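Local coordinates for protein GH127 beta-L-arabinofuranoside (Geobacillus stearothermophilus, PDB 4QK0) that probably hydrolyses beta-L-arabinofuranosides, releasing L-arabinose as a family 127 glycoside hydrolase, at residues M72-S77 with D137-Y142; A144-E149 with H191-L196. All coordinates share one frame; numbering follows the deposited sequence.

Contact 1. Residues M72-S77 with D137-Y142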
HETATM    1  N   MSE A  72     -22.672  17.938  -2.693  1.00 36.80           N
HETATM    2  CA  MSE A  72     -22.598  16.673  -3.412  1.00 42.09           C
HETATM    3  C   MSE A  72     -23.986  16.292  -3.930  1.00 45.63           C
HETATM    4  O   MSE A  72     -25.024  16.768  -3.459  1.00 40.33           O
HETATM    5  CB  MSE A  72     -22.103  15.581  -2.461  1.00 46.88           C
HETATM    6  CG  MSE A  72     -20.664  15.805  -1.944  1.00 52.78           C
HETATM    7 SE   MSE A  72     -19.363  16.115  -3.420  1.00 60.94          SE
HETATM    8  CE  MSE A  72     -18.663  14.274  -3.651  1.00 64.03           C
ATOM      9  N   VAL A  73     -24.000  15.429  -4.930  1.00 43.34           N
ATOM     10  CA  VAL A  73     -25.228  15.024  -5.572  1.00 46.65           C
ATOM     11  C   VAL A  73     -26.182  14.292  -4.591  1.00 43.65           C
ATOM     12  O   VAL A  73     -27.394  14.361  -4.733  1.00 45.23           O
ATOM     13  CB  VAL A  73     -24.879  14.280  -6.887  1.00 42.81           C
ATOM     14  CG1 VAL A  73     -24.456  12.841  -6.638  1.00 43.50           C
ATOM     15  CG2 VAL A  73     -26.055  14.377  -7.821  1.00 46.92           C
ATOM     16  N   PHE A  74     -25.600  13.696  -3.552  1.00 43.82           N
ATOM     17  CA  PHE A  74     -26.315  12.971  -2.490  1.00 37.29           C
ATOM     18  C   PHE A  74     -26.452  13.754  -1.177  1.00 33.26           C
ATOM     19  O   PHE A  74     -26.670  13.186  -0.103  1.00 31.79           O
ATOM     20  CB  PHE A  74     -25.578  11.653  -2.194  1.00 37.96           C
ATOM     21  CG  PHE A  74     -24.089  11.824  -1.953  1.00 39.50           C
ATOM     22  CD1 PHE A  74     -23.608  12.362  -0.766  1.00 42.47           C
ATOM     23  CD2 PHE A  74     -23.171  11.475  -2.953  1.00 43.26           C
ATOM     24  CE1 PHE A  74     -22.244  12.552  -0.561  1.00 49.17           C
ATOM     25  CE2 PHE A  74     -21.812  11.640  -2.755  1.00 42.56           C
ATOM     26  CZ  PHE A  74     -21.341  12.170  -1.559  1.00 49.14           C
ATOM     27  N   GLN A  75     -26.310  15.054  -1.262  1.00 34.78           N
ATOM     28  CA  GLN A  75     -26.488  15.937  -0.112  1.00 38.43           C
ATOM     29  C   GLN A  75     -27.859  15.756   0.624  1.00 37.27           C
ATOM     30  O   GLN A  75     -27.928  15.847   1.840  1.00 30.71           O
ATOM     31  CB  GLN A  75     -26.349  17.391  -0.626  1.00 50.18           C
ATOM     32  CG  GLN A  75     -25.910  18.416   0.419  1.00 60.23           C
ATOM     33  CD  GLN A  75     -24.400  18.488   0.619  1.00 68.84           C
ATOM     34  OE1 GLN A  75     -23.615  17.739   0.008  1.00 61.53           O
ATOM     35  NE2 GLN A  75     -23.984  19.403   1.472  1.00 65.00           N
ATOM     36  N   ASP A  76     -28.940  15.529  -0.134  1.00 32.25           N
ATOM     37  CA  ASP A  76     -30.271  15.323   0.444  1.00 29.36           C
ATOM     38  C   ASP A  76     -30.258  14.216   1.481  1.00 29.52           C
ATOM     39  O   ASP A  76     -30.993  14.272   2.461  1.00 26.52           O
ATOM     40  CB  ASP A  76     -31.292  14.994  -0.661  1.00 30.32           C
ATOM     41  CG  ASP A  76     -31.595  16.191  -1.603  1.00 33.68           C
ATOM     42  OD1 ASP A  76     -31.141  17.363  -1.323  1.00 28.60           O
ATOM     43  OD2 ASP A  76     -32.261  15.962  -2.662  1.00 31.56           O
ATOM     44  N   SER A  77     -29.429  13.182   1.288  1.00 28.86           N
ATOM     45  CA  SER A  77     -29.415  12.061   2.244  1.00 27.74           C
ATOM     46  C   SER A  77     -28.870  12.430   3.613  1.00 25.52           C
ATOM     47  O   SER A  77     -29.129  11.733   4.618  1.00 25.09           O
ATOM     48  CB  SER A  77     -28.550  10.918   1.720  1.00 29.41           C
ATOM     49  OG  SER A  77     -27.191  11.349   1.664  1.00 31.30           O
ATOM     50  N   ASP A 137     -24.367   7.049 -10.998  1.00 26.15           N
ATOM     51  CA  ASP A 137     -23.594   7.972 -10.177  1.00 27.52           C
ATOM     52  C   ASP A 137     -24.381   8.910  -9.299  1.00 26.65           C
ATOM     53  O   ASP A 137     -23.870   9.295  -8.257  1.00 27.81           O
ATOM     54  CB  ASP A 137     -22.721   8.894 -11.069  1.00 30.18           C
ATOM     55  CG  ASP A 137     -21.768   8.113 -11.971  1.00 30.48           C
ATOM     56  OD1 ASP A 137     -21.367   6.980 -11.613  1.00 30.23           O
ATOM     57  OD2 ASP A 137     -21.441   8.648 -13.040  1.00 29.51           O
ATOM     58  N   ASN A 138     -25.580   9.334  -9.701  1.00 26.41           N
ATOM     59  CA  ASN A 138     -26.182  10.473  -8.993  1.00 24.65           C
ATOM     60  C   ASN A 138     -27.160  10.188  -7.831  1.00 23.61           C
ATOM     61  O   ASN A 138     -27.760  11.127  -7.312  1.00 28.27           O
ATOM     62  CB  ASN A 138     -26.736  11.446  -9.972  1.00 25.74           C
ATOM     63  CG  ASN A 138     -25.653  12.089 -10.813  1.00 26.42           C
ATOM     64  OD1 ASN A 138     -24.479  11.894 -10.582  1.00 29.91           O
ATOM     65  ND2 ASN A 138     -26.055  12.845 -11.786  1.00 26.24           N
ATOM     66  N   HIS A 139     -27.246   8.942  -7.360  1.00 20.81           N
ATOM     67  CA  HIS A 139     -27.773   8.629  -6.012  1.00 20.23           C
ATOM     68  C   HIS A 139     -29.250   9.014  -5.731  1.00 18.07           C
ATOM     69  O   HIS A 139     -29.650   9.137  -4.594  1.00 18.96           O
ATOM     70  CB  HIS A 139     -26.909   9.301  -4.955  1.00 22.08           C
ATOM     71  CG  HIS A 139     -25.575   8.676  -4.762  1.00 22.12           C
ATOM     72  ND1 HIS A 139     -24.618   8.659  -5.755  1.00 25.53           N
ATOM     73  CD2 HIS A 139     -24.987   8.156  -3.659  1.00 21.92           C
ATOM     74  CE1 HIS A 139     -23.501   8.135  -5.272  1.00 23.62           C
ATOM     75  NE2 HIS A 139     -23.719   7.783  -4.017  1.00 23.87           N
ATOM     76  N   GLU A 140     -30.030   9.217  -6.779  1.00 20.05           N
ATOM     77  CA  GLU A 140     -31.433   9.601  -6.656  1.00 21.11           C
ATOM     78  C   GLU A 140     -32.193   8.629  -5.781  1.00 22.41           C
ATOM     79  O   GLU A 140     -32.869   9.031  -4.804  1.00 20.25           O
ATOM     80  CB  GLU A 140     -32.091   9.699  -8.027  1.00 21.46           C
ATOM     81  CG  GLU A 140     -31.791  10.969  -8.791  1.00 22.73           C
ATOM     82  CD  GLU A 140     -32.212  10.865 -10.270  1.00 26.40           C
ATOM     83  OE1 GLU A 140     -33.157  11.604 -10.695  1.00 23.02           O
ATOM     84  OE2 GLU A 140     -31.573  10.053 -10.990  1.00 24.92           O
ATOM     85  N   LEU A 141     -32.099   7.332  -6.111  1.00 22.54           N
ATOM     86  CA  LEU A 141     -32.807   6.303  -5.333  1.00 23.31           C
ATOM     87  C   LEU A 141     -32.196   6.140  -3.942  1.00 23.38           C
ATOM     88  O   LEU A 141     -32.899   5.882  -2.964  1.00 25.95           O
ATOM     89  CB  LEU A 141     -32.836   4.967  -6.075  1.00 22.74           C
ATOM     90  CG  LEU A 141     -33.547   5.042  -7.397  1.00 24.94           C
ATOM     91  CD1 LEU A 141     -33.498   3.692  -8.067  1.00 26.31           C
ATOM     92  CD2 LEU A 141     -34.999   5.507  -7.264  1.00 26.53           C
ATOM     93  N   TYR A 142     -30.879   6.270  -3.866  1.00 22.55           N
ATOM     94  CA  TYR A 142     -30.186   6.257  -2.590  1.00 22.84           C
ATOM     95  C   TYR A 142     -30.727   7.333  -1.672  1.00 22.43           C
ATOM     96  O   TYR A 142     -31.028   7.073  -0.488  1.00 24.78           O
ATOM     97  CB  TYR A 142     -28.672   6.432  -2.846  1.00 23.93           C
ATOM     98  CG  TYR A 142     -27.791   6.668  -1.663  1.00 21.47           C
ATOM     99  CD1 TYR A 142     -27.575   7.937  -1.196  1.00 23.16           C
ATOM    100  CD2 TYR A 142     -27.130   5.627  -1.036  1.00 22.70           C
ATOM    101  CE1 TYR A 142     -26.747   8.165  -0.097  1.00 22.90           C
ATOM    102  CE2 TYR A 142     -26.302   5.843   0.041  1.00 23.77           C
ATOM    103  CZ  TYR A 142     -26.111   7.126   0.495  1.00 23.40           C
ATOM    104  OH  TYR A 142     -25.288   7.329   1.546  1.00 23.99           O
TER
HETATM  105  O   HOH W   1     -29.352  12.857  -6.023  1.00 34.38           O
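Met72, present as selenomethionine, opens a type I turn that runs to Gln75; its backbone N is held by Gln75 OE1 at 2.9 Å, the N-H lying above the amide plane, and its CB rests over one face of the Phe74 ring, toward the rim. Val73 pushes both methyls at Asn138, crossing it at about a right angle: CG2 meets Asn138 CB at 3.7 Å. Asn138 ND2 is hydrogen-bonded to Tyr123 OH. Beside this apolar touch a water bridges Val73 O (2.8 Å) and Asn138 O (2.7 Å), tying the two backbones together. Phe74 holds CG in the crowded position between backbone N and carbonyl carbon (chi1 50°), so its ring runs alongside that of His139 and points the same way; CD2 sits 3.8 Å above the centre of the imidazole, with the planes inclined at 45°. The two segments lead into the first turns of helices 76-92 and 140-158 of the catalytic domain, an (alpha/alpha)6 barrel in this family, with His139 as the N-cap of the second. His139 ND1 donates in its ring plane to Asp137 O (2.7 Å), which fixes the ring's rotation; an alanine here would remove that bond and the ring face that Phe74 CD2 meets, and would probably loosen the turn before helix 140-158. Ser77 OG donates to Phe74 O at 2.6 Å, nearly along the C=O axis (162°), and that oxygen also accepts from Ser77 N. The same hydroxyl lies at the edge of the Tyr142 ring, 3.7 Å from CE1, while His139 CD2 covers a face of that ring.

Contact 2. Residues A144-E149 with H191-L196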
ATOM      1  N   ALA A 144     -33.639   8.850  -1.925  1.00 23.14           N
ATOM      2  CA  ALA A 144     -35.039   8.497  -1.672  1.00 22.53           C
ATOM      3  C   ALA A 144     -35.122   7.429  -0.602  1.00 21.32           C
ATOM      4  O   ALA A 144     -35.886   7.547   0.350  1.00 25.00           O
ATOM      5  CB  ALA A 144     -35.686   8.008  -2.937  1.00 22.84           C
ATOM      6  N   GLY A 145     -34.248   6.434  -0.686  1.00 19.79           N
ATOM      7  CA  GLY A 145     -34.192   5.386   0.322  1.00 18.19           C
ATOM      8  C   GLY A 145     -33.904   5.916   1.692  1.00 20.30           C
ATOM      9  O   GLY A 145     -34.591   5.574   2.661  1.00 21.75           O
ATOM     10  N   HIS A 146     -32.916   6.814   1.804  1.00 19.82           N
ATOM     11  CA  HIS A 146     -32.593   7.331   3.113  1.00 19.74           C
ATOM     12  C   HIS A 146     -33.724   8.132   3.700  1.00 18.68           C
ATOM     13  O   HIS A 146     -33.962   8.072   4.890  1.00 19.19           O
ATOM     14  CB  HIS A 146     -31.284   8.134   3.108  1.00 20.46           C
ATOM     15  CG  HIS A 146     -30.102   7.280   3.412  1.00 22.30           C
ATOM     16  ND1 HIS A 146     -29.143   6.975   2.467  1.00 22.98           N
ATOM     17  CD2 HIS A 146     -29.817   6.517   4.494  1.00 21.44           C
ATOM     18  CE1 HIS A 146     -28.295   6.101   2.977  1.00 20.38           C
ATOM     19  NE2 HIS A 146     -28.663   5.830   4.203  1.00 21.06           N
ATOM     20  N   LEU A 147     -34.379   8.902   2.867  1.00 20.10           N
ATOM     21  CA  LEU A 147     -35.560   9.688   3.299  1.00 23.32           C
ATOM     22  C   LEU A 147     -36.750   8.783   3.762  1.00 23.04           C
ATOM     23  O   LEU A 147     -37.376   9.034   4.764  1.00 22.73           O
ATOM     24  CB  LEU A 147     -36.008  10.544   2.131  1.00 23.27           C
ATOM     25  CG  LEU A 147     -35.755  12.032   1.932  1.00 25.91           C
ATOM     26  CD1 LEU A 147     -35.125  12.770   3.088  1.00 27.95           C
ATOM     27  CD2 LEU A 147     -35.135  12.349   0.585  1.00 28.36           C
ATOM     28  N   ILE A 148     -37.014   7.717   2.990  1.00 25.25           N
ATOM     29  CA  ILE A 148     -37.967   6.664   3.404  1.00 24.32           C
ATOM     30  C   ILE A 148     -37.623   6.116   4.777  1.00 26.67           C
ATOM     31  O   ILE A 148     -38.473   6.096   5.679  1.00 25.97           O
ATOM     32  CB  ILE A 148     -37.995   5.552   2.391  1.00 23.36           C
ATOM     33  CG1 ILE A 148     -38.691   6.037   1.105  1.00 24.23           C
ATOM     34  CG2 ILE A 148     -38.694   4.344   2.961  1.00 25.01           C
ATOM     35  CD1 ILE A 148     -38.531   5.142  -0.107  1.00 25.04           C
ATOM     36  N   GLU A 149     -36.362   5.742   4.993  1.00 25.58           N
ATOM     37  CA  GLU A 149     -36.007   5.199   6.311  1.00 24.05           C
ATOM     38  C   GLU A 149     -36.305   6.208   7.362  1.00 23.20           C
ATOM     39  O   GLU A 149     -36.721   5.836   8.456  1.00 24.03           O
ATOM     40  CB  GLU A 149     -34.537   4.799   6.419  1.00 25.25           C
ATOM     41  CG  GLU A 149     -34.102   3.613   5.597  1.00 25.68           C
ATOM     42  CD  GLU A 149     -32.692   3.120   6.010  1.00 28.22           C
ATOM     43  OE1 GLU A 149     -31.690   3.438   5.323  1.00 26.20           O
ATOM     44  OE2 GLU A 149     -32.607   2.381   7.016  1.00 28.63           O
ATOM     45  N   HIS A 191     -25.760   3.095  -6.128  1.00 19.94           N
ATOM     46  CA  HIS A 191     -25.587   2.853  -4.722  1.00 19.15           C
ATOM     47  C   HIS A 191     -26.855   2.299  -4.107  1.00 22.35           C
ATOM     48  O   HIS A 191     -27.810   3.035  -3.852  1.00 21.84           O
ATOM     49  CB  HIS A 191     -25.176   4.132  -3.995  1.00 19.22           C
ATOM     50  CG  HIS A 191     -24.544   3.893  -2.668  1.00 20.59           C
ATOM     51  ND1 HIS A 191     -25.041   2.990  -1.754  1.00 20.81           N
ATOM     52  CD2 HIS A 191     -23.445   4.451  -2.086  1.00 21.17           C
ATOM     53  CE1 HIS A 191     -24.282   2.999  -0.666  1.00 21.08           C
ATOM     54  NE2 HIS A 191     -23.296   3.862  -0.856  1.00 20.94           N
ATOM     55  N   GLN A 192     -26.791   1.010  -3.758  1.00 21.39           N
ATOM     56  CA  GLN A 192     -27.858   0.335  -3.144  1.00 22.00           C
ATOM     57  C   GLN A 192     -28.222   0.986  -1.836  1.00 21.49           C
ATOM     58  O   GLN A 192     -27.374   1.567  -1.146  1.00 23.99           O
ATOM     59  CB  GLN A 192     -27.524  -1.142  -2.946  1.00 22.00           C
ATOM     60  CG  GLN A 192     -27.071  -1.850  -4.195  1.00 22.31           C
ATOM     61  CD  GLN A 192     -25.554  -1.812  -4.416  1.00 24.32           C
ATOM     62  OE1 GLN A 192     -24.937  -0.762  -4.320  1.00 23.37           O
ATOM     63  NE2 GLN A 192     -24.950  -2.977  -4.695  1.00 25.55           N
ATOM     64  N   GLU A 193     -29.514   0.914  -1.520  1.00 19.86           N
ATOM     65  CA  GLU A 193     -30.119   1.513  -0.336  1.00 21.04           C
ATOM     66  C   GLU A 193     -31.656   1.499  -0.487  1.00 20.81           C
ATOM     67  O   GLU A 193     -32.349   1.241   0.477  1.00 21.40           O
ATOM     68  CB  GLU A 193     -29.635   2.965  -0.056  1.00 20.73           C
ATOM     69  CG  GLU A 193     -30.559   3.844   0.765  1.00 21.46           C
ATOM     70  CD  GLU A 193     -30.677   3.426   2.217  1.00 24.36           C
ATOM     71  OE1 GLU A 193     -29.879   2.600   2.700  1.00 22.84           O
ATOM     72  OE2 GLU A 193     -31.575   3.952   2.910  1.00 28.66           O
ATOM     73  N   ILE A 194     -32.153   1.833  -1.653  1.00 22.65           N
ATOM     74  CA  ILE A 194     -33.616   1.904  -1.875  1.00 26.24           C
ATOM     75  C   ILE A 194     -34.263   0.545  -1.591  1.00 26.60           C
ATOM     76  O   ILE A 194     -35.366   0.479  -1.027  1.00 28.40           O
ATOM     77  CB  ILE A 194     -33.957   2.392  -3.297  1.00 27.73           C
ATOM     78  CG1 ILE A 194     -35.455   2.705  -3.451  1.00 28.19           C
ATOM     79  CG2 ILE A 194     -33.578   1.381  -4.352  1.00 28.98           C
ATOM     80  CD1 ILE A 194     -35.947   3.803  -2.571  1.00 27.09           C
ATOM     81  N   GLU A 195     -33.513  -0.525  -1.840  1.00 26.18           N
ATOM     82  CA  GLU A 195     -34.051  -1.867  -1.671  1.00 24.80           C
ATOM     83  C   GLU A 195     -34.342  -2.174  -0.197  1.00 25.31           C
ATOM     84  O   GLU A 195     -35.481  -2.576   0.146  1.00 22.93           O
ATOM     85  CB  GLU A 195     -33.153  -2.897  -2.296  1.00 24.72           C
ATOM     86  CG  GLU A 195     -32.819  -2.592  -3.732  1.00 25.79           C
ATOM     87  CD  GLU A 195     -31.535  -1.746  -3.925  1.00 26.23           C
ATOM     88  OE1 GLU A 195     -31.036  -1.172  -2.925  1.00 21.15           O
ATOM     89  OE2 GLU A 195     -31.031  -1.710  -5.084  1.00 24.60           O
ATOM     90  N   LEU A 196     -33.396  -1.906   0.697  1.00 23.85           N
ATOM     91  CA  LEU A 196     -33.686  -2.129   2.120  1.00 25.92           C
ATOM     92  C   LEU A 196     -34.712  -1.121   2.691  1.00 25.64           C
ATOM     93  O   LEU A 196     -35.471  -1.428   3.602  1.00 27.43           O
ATOM     94  CB  LEU A 196     -32.393  -2.164   2.954  1.00 27.91           C
ATOM     95  CG  LEU A 196     -31.580  -0.862   3.133  1.00 27.79           C
ATOM     96  CD1 LEU A 196     -32.097  -0.060   4.292  1.00 28.45           C
ATOM     97  CD2 LEU A 196     -30.097  -1.141   3.381  1.00 27.83           C
TER
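Glu149 OE1 is gripped from two sides: by Glu193 OE2, tip to tip at 2.5 Å, and by Arg419 NH1 in a long and weak ion pair; Glu193 OE1 is a further close oxygen that does not bond to it. The other oxygen of Glu149 forms a salt bridge with Lys200. Glu149 reaches this spot with its chain extended beyond CG, whereas Glu193 is bent at chi2 (69°), which lays its carboxylate flat on the imidazole of His146. The planes differ by 6°, and OE2 hovers 3.5 Å above the centre of the ring; farther back on the same face, Glu193 CG makes a CH-pi contact, 4.1 Å from the centroid. Gly145 makes room for this. Its CA comes within 4.2 Å of Ile194 CA, and a beta carbon on it would clash with Glu193 CG. Glu193 is also the N-cap of helix 194-205, so the start of this helix is pressed against the side of helix 140-158, two neighbouring helices of the barrel. Around the polar centre lie apolar branches: Ile194 CD1 sits over Gly145 CA at 3.7 Å and meets Ile148 CD1 at 3.8 Å, while Leu196 CD1 leans on the carboxylate carbon of Glu149, 3.7 Å from CD. Two buried acids this close would repel if both were charged, so one of them probably carries a proton, and Lys200 would be expected to steady the negative charge that the pair keeps.

From the N terminus, the chain turns through 72-77 into helix 76-92, passes helices 96-112 and 122-126, and returns at 137-142, where contact 1 closes the loop. It continues directly along helix 140-158 into 144-149, then through helix 162-177 to 191-196, where contact 2 closes a second loop. The two loops follow in series, neither crossing nor enclosing the other, and helix 140-158 serves both. Their centres lie about 10 Å apart, and they meet where the Tyr142 ring packs against His191 and Tyr142 O against Glu193 CG. Together they bind the starts of helices 76-92 and 194-205 to helix 140-158 between them.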